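Local coordinates for tyrosine--tRNA ligase, mitochondrial (Coccidioides posadasii, PDB 5IJX), which probably charges mitochondrial tRNA(Tyr) with L-tyrosine at the expense of ATP, this chain being a C-terminally truncated form that keeps the class I catalytic core, at residues A[35-47]-A[85-98]. Residues are numbered along the deposited sequence; the frame is centred on the assembly and turned at random.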
loop_
_atom_site.group_PDB
_atom_site.type_symbol
_atom_site.label_atom_id
_atom_site.label_comp_id
_atom_site.label_asym_id
_atom_site.label_seq_id
_atom_site.Cartn_x
_atom_site.Cartn_y
_atom_site.Cartn_z
ATOM N N GLN A 35 -23.148 13.745 -35.643
ATOM C CA GLN A 35 -22.881 12.434 -35.071
ATOM C C GLN A 35 -22.085 12.566 -33.779
ATOM O O GLN A 35 -21.119 13.333 -33.701
ATOM C CB GLN A 35 -22.110 11.558 -36.060
ATOM C CG GLN A 35 -21.920 10.122 -35.584
ATOM C CD GLN A 35 -21.099 9.283 -36.546
ATOM O OE1 GLN A 35 -20.150 9.771 -37.159
ATOM N NE2 GLN A 35 -21.465 8.012 -36.685
ATOM N N SER A 36 -22.491 11.804 -32.767
ATOM C CA SER A 36 -21.788 11.813 -31.495
ATOM C C SER A 36 -20.387 11.225 -31.655
ATOM O O SER A 36 -20.076 10.538 -32.632
ATOM C CB SER A 36 -22.566 11.023 -30.443
ATOM O OG SER A 36 -22.465 9.628 -30.677
ATOM N N PHE A 37 -19.536 11.500 -30.666
ATOM C CA PHE A 37 -18.156 11.032 -30.728
ATOM C C PHE A 37 -18.076 9.521 -30.551
ATOM O O PHE A 37 -17.328 8.844 -31.269
ATOM C CB PHE A 37 -17.322 11.746 -29.666
ATOM C CG PHE A 37 -15.861 11.405 -29.711
ATOM C CD1 PHE A 37 -15.068 11.837 -30.762
ATOM C CD2 PHE A 37 -15.278 10.660 -28.700
ATOM C CE1 PHE A 37 -13.722 11.526 -30.805
ATOM C CE2 PHE A 37 -13.931 10.347 -28.738
ATOM C CZ PHE A 37 -13.154 10.780 -29.791
ATOM N N LEU A 38 -18.840 8.972 -29.604
ATOM C CA LEU A 38 -18.825 7.528 -29.389
ATOM C C LEU A 38 -19.321 6.788 -30.624
ATOM O O LEU A 38 -18.700 5.818 -31.073
ATOM C CB LEU A 38 -19.674 7.177 -28.167
ATOM C CG LEU A 38 -19.629 5.720 -27.714
ATOM C CD1 LEU A 38 -18.221 5.325 -27.288
ATOM C CD2 LEU A 38 -20.616 5.492 -26.580
ATOM N N SER A 39 -20.448 7.231 -31.186
ATOM C CA SER A 39 -20.944 6.639 -32.425
ATOM C C SER A 39 -19.864 6.635 -33.499
ATOM O O SER A 39 -19.691 5.643 -34.221
ATOM C CB SER A 39 -22.179 7.401 -32.908
ATOM O OG SER A 39 -22.664 6.868 -34.128
ATOM N N PHE A 40 -19.119 7.736 -33.614
ATOM C CA PHE A 40 -18.051 7.811 -34.605
ATOM C C PHE A 40 -16.972 6.772 -34.325
ATOM O O PHE A 40 -16.576 6.016 -35.221
ATOM C CB PHE A 40 -17.460 9.220 -34.626
ATOM C CG PHE A 40 -16.273 9.366 -35.530
ATOM C CD1 PHE A 40 -16.422 9.315 -36.905
ATOM C CD2 PHE A 40 -15.009 9.562 -35.004
ATOM C CE1 PHE A 40 -15.330 9.451 -37.738
ATOM C CE2 PHE A 40 -13.912 9.700 -35.832
ATOM C CZ PHE A 40 -14.073 9.644 -37.200
ATOM N N LEU A 41 -16.483 6.715 -33.081
ATOM C CA LEU A 41 -15.495 5.700 -32.727
ATOM C C LEU A 41 -15.987 4.306 -33.094
ATOM O O LEU A 41 -15.208 3.460 -33.552
ATOM C CB LEU A 41 -15.171 5.767 -31.232
ATOM C CG LEU A 41 -14.345 6.945 -30.707
ATOM C CD1 LEU A 41 -14.075 6.754 -29.224
ATOM C CD2 LEU A 41 -13.035 7.105 -31.467
ATOM N N GLU A 42 -17.282 4.048 -32.900
ATOM C CA GLU A 42 -17.839 2.748 -33.257
ATOM C C GLU A 42 -17.769 2.520 -34.763
ATOM O O GLU A 42 -17.329 1.458 -35.220
ATOM C CB GLU A 42 -19.283 2.640 -32.765
ATOM C CG GLU A 42 -19.427 2.624 -31.251
ATOM C CD GLU A 42 -20.875 2.611 -30.803
ATOM O OE1 GLU A 42 -21.753 2.967 -31.615
ATOM O OE2 GLU A 42 -21.136 2.241 -29.637
ATOM N N GLU A 43 -18.196 3.508 -35.554
ATOM C CA GLU A 43 -18.168 3.339 -37.001
ATOM C C GLU A 43 -16.746 3.182 -37.527
ATOM O O GLU A 43 -16.566 2.745 -38.668
ATOM C CB GLU A 43 -18.880 4.515 -37.686
ATOM C CG GLU A 43 -17.976 5.550 -38.355
ATOM C CD GLU A 43 -18.769 6.658 -39.029
ATOM O OE1 GLU A 43 -20.012 6.552 -39.083
ATOM O OE2 GLU A 43 -18.149 7.633 -39.507
ATOM N N ARG A 44 -15.737 3.522 -36.726
ATOM C CA ARG A 44 -14.347 3.262 -37.075
ATOM C C ARG A 44 -13.851 1.917 -36.557
ATOM O O ARG A 44 -12.709 1.544 -36.839
ATOM C CB ARG A 44 -13.441 4.377 -36.534
ATOM C CG ARG A 44 -13.820 5.783 -36.980
ATOM C CD ARG A 44 -13.653 5.993 -38.481
ATOM N NE ARG A 44 -12.253 5.958 -38.901
ATOM C CZ ARG A 44 -11.802 6.461 -40.046
ATOM N NH1 ARG A 44 -12.634 7.052 -40.895
ATOM N NH2 ARG A 44 -10.512 6.384 -40.345
ATOM N N GLY A 45 -14.674 1.187 -35.807
ATOM C CA GLY A 45 -14.275 -0.114 -35.312
ATOM C C GLY A 45 -13.247 -0.083 -34.207
ATOM O O GLY A 45 -12.640 -1.116 -33.912
ATOM N N LEU A 46 -13.030 1.077 -33.584
ATOM C CA LEU A 46 -12.087 1.180 -32.479
ATOM C C LEU A 46 -12.703 0.811 -31.138
ATOM O O LEU A 46 -11.983 0.777 -30.134
ATOM C CB LEU A 46 -11.522 2.601 -32.395
ATOM C CG LEU A 46 -10.658 3.071 -33.568
ATOM C CD1 LEU A 46 -10.271 4.529 -33.385
ATOM C CD2 LEU A 46 -9.412 2.207 -33.720
ATOM N N VAL A 47 -14.000 0.535 -31.091
ATOM C CA VAL A 47 -14.703 0.258 -29.845
ATOM C C VAL A 47 -14.994 -1.234 -29.819
ATOM O O VAL A 47 -15.935 -1.706 -30.466
ATOM C CB VAL A 47 -15.989 1.081 -29.716
ATOM C CG1 VAL A 47 -16.697 0.762 -28.404
ATOM C CG2 VAL A 47 -15.679 2.567 -29.813
ATOM N N LEU A 85 -4.182 1.218 -31.101
ATOM C CA LEU A 85 -5.625 1.450 -31.156
ATOM C C LEU A 85 -6.118 2.335 -30.022
ATOM O O LEU A 85 -6.842 3.307 -30.302
ATOM C CB LEU A 85 -6.370 0.116 -31.182
ATOM C CG LEU A 85 -5.979 -0.834 -32.311
ATOM C CD1 LEU A 85 -6.878 -2.051 -32.246
ATOM C CD2 LEU A 85 -6.062 -0.156 -33.675
ATOM N N PRO A 86 -5.802 2.074 -28.751
ATOM C CA PRO A 86 -6.159 3.060 -27.718
ATOM C C PRO A 86 -5.692 4.452 -28.092
ATOM O O PRO A 86 -6.470 5.413 -28.046
ATOM C CB PRO A 86 -5.455 2.529 -26.464
ATOM C CG PRO A 86 -5.256 1.082 -26.713
ATOM C CD PRO A 86 -5.077 0.921 -28.188
ATOM N N PHE A 87 -4.432 4.573 -28.510
ATOM C CA PHE A 87 -3.890 5.878 -28.856
ATOM C C PHE A 87 -4.644 6.497 -30.023
ATOM O O PHE A 87 -4.934 7.701 -30.011
ATOM C CB PHE A 87 -2.400 5.740 -29.159
ATOM C CG PHE A 87 -1.580 5.330 -27.962
ATOM C CD1 PHE A 87 -1.965 5.703 -26.684
ATOM C CD2 PHE A 87 -0.434 4.566 -28.110
ATOM C CE1 PHE A 87 -1.227 5.333 -25.585
ATOM C CE2 PHE A 87 0.310 4.190 -27.006
ATOM C CZ PHE A 87 -0.091 4.577 -25.745
HETATM N N MSE A 88 -4.990 5.696 -31.027
HETATM C CA MSE A 88 -5.845 6.183 -32.101
HETATM C C MSE A 88 -7.037 6.888 -31.472
HETATM O O MSE A 88 -7.294 8.058 -31.769
HETATM C CB MSE A 88 -6.312 5.046 -33.014
HETATM C CG MSE A 88 -5.219 4.419 -33.873
HETATM SE SE MSE A 88 -4.215 5.697 -34.952
HETATM C CE MSE A 88 -5.702 6.681 -35.735
ATOM N N ILE A 89 -7.739 6.193 -30.571
ATOM C CA ILE A 89 -8.869 6.817 -29.889
ATOM C C ILE A 89 -8.437 8.147 -29.285
ATOM O O ILE A 89 -9.006 9.203 -29.592
ATOM C CB ILE A 89 -9.461 5.863 -28.831
ATOM C CG1 ILE A 89 -10.148 4.681 -29.530
ATOM C CG2 ILE A 89 -10.441 6.608 -27.914
ATOM C CD1 ILE A 89 -10.904 3.730 -28.609
ATOM N N LEU A 90 -7.391 8.122 -28.453
ATOM C CA LEU A 90 -6.874 9.365 -27.893
ATOM C C LEU A 90 -6.684 10.403 -28.989
ATOM O O LEU A 90 -7.200 11.524 -28.900
ATOM C CB LEU A 90 -5.551 9.119 -27.162
ATOM C CG LEU A 90 -5.577 8.341 -25.843
ATOM C CD1 LEU A 90 -4.239 8.491 -25.139
ATOM C CD2 LEU A 90 -6.708 8.785 -24.924
ATOM N N GLY A 91 -5.967 10.030 -30.047
ATOM C CA GLY A 91 -5.759 10.914 -31.174
ATOM C C GLY A 91 -7.065 11.553 -31.582
ATOM O O GLY A 91 -7.215 12.781 -31.531
ATOM N N TRP A 92 -8.039 10.717 -31.949
ATOM C CA TRP A 92 -9.347 11.244 -32.316
ATOM C C TRP A 92 -9.852 12.184 -31.232
ATOM O O TRP A 92 -10.135 13.359 -31.494
ATOM C CB TRP A 92 -10.334 10.100 -32.554
ATOM C CG TRP A 92 -10.106 9.376 -33.854
ATOM C CD1 TRP A 92 -9.671 8.092 -34.016
ATOM C CD2 TRP A 92 -10.296 9.902 -35.175
ATOM N NE1 TRP A 92 -9.582 7.786 -35.354
ATOM C CE2 TRP A 92 -9.961 8.880 -36.085
ATOM C CE3 TRP A 92 -10.718 11.138 -35.675
ATOM C CZ2 TRP A 92 -10.037 9.055 -37.462
ATOM C CZ3 TRP A 92 -10.789 11.309 -37.045
ATOM C CH2 TRP A 92 -10.449 10.274 -37.921
ATOM N N ALA A 93 -9.928 11.689 -29.995
ATOM C CA ALA A 93 -10.370 12.524 -28.885
ATOM C C ALA A 93 -9.682 13.881 -28.927
ATOM O O ALA A 93 -10.338 14.931 -28.912
ATOM C CB ALA A 93 -10.094 11.816 -27.559
ATOM N N TYR A 94 -8.354 13.875 -29.028
ATOM C CA TYR A 94 -7.615 15.130 -29.010
ATOM C C TYR A 94 -8.103 16.075 -30.101
ATOM O O TYR A 94 -8.413 17.241 -29.834
ATOM C CB TYR A 94 -6.122 14.857 -29.163
ATOM C CG TYR A 94 -5.302 16.108 -29.382
ATOM C CD1 TYR A 94 -5.110 17.020 -28.355
ATOM C CD2 TYR A 94 -4.719 16.375 -30.613
ATOM C CE1 TYR A 94 -4.364 18.162 -28.547
ATOM C CE2 TYR A 94 -3.970 17.513 -30.815
ATOM C CZ TYR A 94 -3.796 18.404 -29.778
ATOM O OH TYR A 94 -3.048 19.540 -29.978
ATOM N N VAL A 95 -8.222 15.577 -31.331
ATOM C CA VAL A 95 -8.486 16.456 -32.468
ATOM C C VAL A 95 -9.958 16.835 -32.459
ATOM O O VAL A 95 -10.414 17.611 -33.307
ATOM C CB VAL A 95 -8.091 15.807 -33.811
ATOM C CG1 VAL A 95 -6.595 15.505 -33.841
ATOM C CG2 VAL A 95 -8.911 14.550 -34.074
ATOM N N HIS A 96 -10.717 16.287 -31.512
ATOM C CA HIS A 96 -12.113 16.668 -31.357
ATOM C C HIS A 96 -12.329 17.611 -30.178
ATOM O O HIS A 96 -13.477 17.840 -29.782
ATOM C CB HIS A 96 -12.997 15.423 -31.220
ATOM C CG HIS A 96 -13.358 14.796 -32.534
ATOM N ND1 HIS A 96 -14.619 14.891 -33.083
ATOM C CD2 HIS A 96 -12.621 14.072 -33.410
ATOM C CE1 HIS A 96 -14.646 14.253 -34.240
ATOM N NE2 HIS A 96 -13.445 13.748 -34.462
ATOM N N GLY A 97 -11.258 18.175 -29.622
ATOM C CA GLY A 97 -11.368 19.111 -28.525
ATOM C C GLY A 97 -11.450 18.483 -27.155
ATOM O O GLY A 97 -11.496 19.216 -26.158
ATOM N N LEU A 98 -11.475 17.158 -27.070
ATOM C CA LEU A 98 -11.466 16.466 -25.792
ATOM C C LEU A 98 -10.032 16.270 -25.323
ATOM O O LEU A 98 -9.100 16.200 -26.130
ATOM C CB LEU A 98 -12.178 15.118 -25.909
ATOM C CG LEU A 98 -13.688 15.225 -26.130
ATOM C CD1 LEU A 98 -14.231 14.000 -26.842
ATOM C CD2 LEU A 98 -14.402 15.430 -24.800
#
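F37 drives its ring, CG anti to the backbone N (chi1 -176°), end-on against helix 85-95, where CZ meets the backbone around W92 and A93 and lies 3.9 Å from A93 CB; alanine, with only a methyl to offer, suits a place where a ring edge abuts the helix backbone. A flat phenyl suits this slot because both faces are packed: L98 CD1 sits over one, 4.1 Å from the ring centroid in a CH-pi contact, and L41 CG covers the opposite one. F37 CE1 lies over the H96 imidazole, the two rings meeting obliquely. One turn on, F40 presents its edge to the face of W92, a T-shaped pair with planes 80° apart, completing an aromatic cluster; the broad indole also meets R44 and L46. L41 CD1 lies 3.9 Å from I89 CG2. R44 lays a guanidinium face near the indole edge at W92 CZ2, while NE and NH1 donate hydrogen bonds to K331 O and V336 O, satisfying a buried charge. G45, without a side chain, suits the positive phi of a Schellman motif, and L46 then turns inward, CB and CD1 along I89 CG1 and CD2 against L85. No hydrogen bond crosses this largely buried, mostly apolar interface. The axes of 37-43 and 85-95 run at 140°, nearer antiparallel than parallel; helix 85-95 also packs on strands 67-72 and 279-283 of the Rossmann-type core, while F37 reaches helix 54-63.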